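PDB 1XG8: hypothetical protein SA0798 from Staphylococcus aureus subsp. aureus N315, which is of unknown function but belongs to a family in the thioredoxin clan, probably adopts a thioredoxin-like fold and may have a redox role. Local coordinates for residues V17-A20 against S21-N24. Residues are numbered along the deposited sequence; the frame is centred on the assembly and turned at random.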
loop_
_atom_site.group_PDB
_atom_site.type_symbol
_atom_site.label_atom_id
_atom_site.label_comp_id
_atom_site.label_asym_id
_atom_site.label_seq_id
_atom_site.Cartn_x
_atom_site.Cartn_y
_atom_site.Cartn_z
ATOM N N VAL A 17 8.352 -5.451 12.476
ATOM C CA VAL A 17 9.227 -4.582 13.263
ATOM C C VAL A 17 9.234 -3.226 12.577
ATOM O O VAL A 17 8.925 -3.144 11.395
ATOM C CB VAL A 17 10.661 -5.138 13.333
ATOM C CG1 VAL A 17 10.685 -6.386 14.201
ATOM C CG2 VAL A 17 11.161 -5.454 11.938
ATOM N N ILE A 18 9.597 -2.166 13.293
ATOM C CA ILE A 18 9.566 -0.836 12.695
ATOM C C ILE A 18 10.754 -0.469 11.807
ATOM O O ILE A 18 11.864 -0.965 11.986
ATOM C CB ILE A 18 9.391 0.282 13.786
ATOM C CG1 ILE A 18 8.197 -0.028 14.707
ATOM C CG2 ILE A 18 9.109 1.642 13.108
ATOM C CD1 ILE A 18 8.424 -1.145 15.716
ATOM N N CYS A 19 10.487 0.409 10.841
ATOM C CA CYS A 19 11.480 0.914 9.899
ATOM C C CYS A 19 12.276 2.043 10.562
ATOM O O CYS A 19 11.709 3.027 11.041
ATOM C CB CYS A 19 10.768 1.431 8.653
ATOM S SG CYS A 19 11.808 2.292 7.477
ATOM N N ALA A 20 13.595 1.888 10.595
ATOM C CA ALA A 20 14.489 2.862 11.217
ATOM C C ALA A 20 14.246 4.308 10.819
ATOM O O ALA A 20 14.291 5.197 11.668
ATOM C CB ALA A 20 15.924 2.494 10.914
ATOM N N SER A 21 13.993 4.540 9.533
ATOM C CA SER A 21 13.762 5.886 9.013
ATOM C C SER A 21 12.449 6.561 9.412
ATOM O O SER A 21 12.263 7.753 9.168
ATOM C CB SER A 21 13.884 5.880 7.493
ATOM O OG SER A 21 15.213 5.586 7.106
ATOM N N CYS A 22 11.537 5.810 10.009
ATOM C CA CYS A 22 10.277 6.375 10.449
ATOM C C CYS A 22 9.842 5.633 11.688
ATOM O O CYS A 22 8.834 4.925 11.708
ATOM C CB CYS A 22 9.219 6.291 9.350
ATOM S SG CYS A 22 9.379 4.905 8.245
ATOM N N VAL A 23 10.649 5.823 12.722
ATOM C CA VAL A 23 10.479 5.216 14.032
ATOM C C VAL A 23 9.135 5.483 14.692
ATOM O O VAL A 23 8.527 4.575 15.252
ATOM C CB VAL A 23 11.590 5.720 14.984
ATOM C CG1 VAL A 23 11.312 5.281 16.405
ATOM C CG2 VAL A 23 12.946 5.209 14.514
ATOM N N ASN A 24 8.675 6.726 14.630
ATOM C CA ASN A 24 7.418 7.086 15.275
ATOM C C ASN A 24 6.148 6.764 14.494
ATOM O O ASN A 24 5.063 6.709 15.074
ATOM C CB ASN A 24 7.427 8.576 15.627
ATOM C CG ASN A 24 8.534 8.939 16.594
ATOM O OD1 ASN A 24 8.689 8.306 17.640
ATOM N ND2 ASN A 24 9.307 9.968 16.255
HETATM O O HOH W 1 12.678 7.621 12.513
#
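Water 1 is gripped by two backbone groups: it accepts from V23 N at 2.7 Å and donates to A20 O at 3.0 Å, bridging the two across a tight turn. The turn itself is closed by C22 N giving its hydrogen to C19 O, 3.0 Å away and fairly straight at 160°. With A20 and S21 at its corners, both taking the backbone angles expected there, this is a type I beta-turn. Its ends are the two cysteines of a C-A-S-C sequence, placed in the loop between strand 8-14 and helix 28-42, a location resembling that of the CxxC motif of thioredoxins, though here the helix starts several residues later; a redox role is therefore conceivable but not established. The sulfurs sit 3.6 Å apart, C19 SG to C22 SG, in van der Waals contact and too far for a disulfide, so none is modelled. The C19 torsion (chi1 172°) sets SG beside its own carbonyl carbon, where it meets C22 SG, whereas C22 holds SG between N and the carbonyl carbon at a strained chi1 of 31°. Both cysteines are buried, C19 against F79 and Y80, C22 against Y94. Among the exposed residues, the CG2 methyl of I18 lies against C22 O at 3.6 Å, and V23 CG2 presses close on A20 O at 3.1 Å.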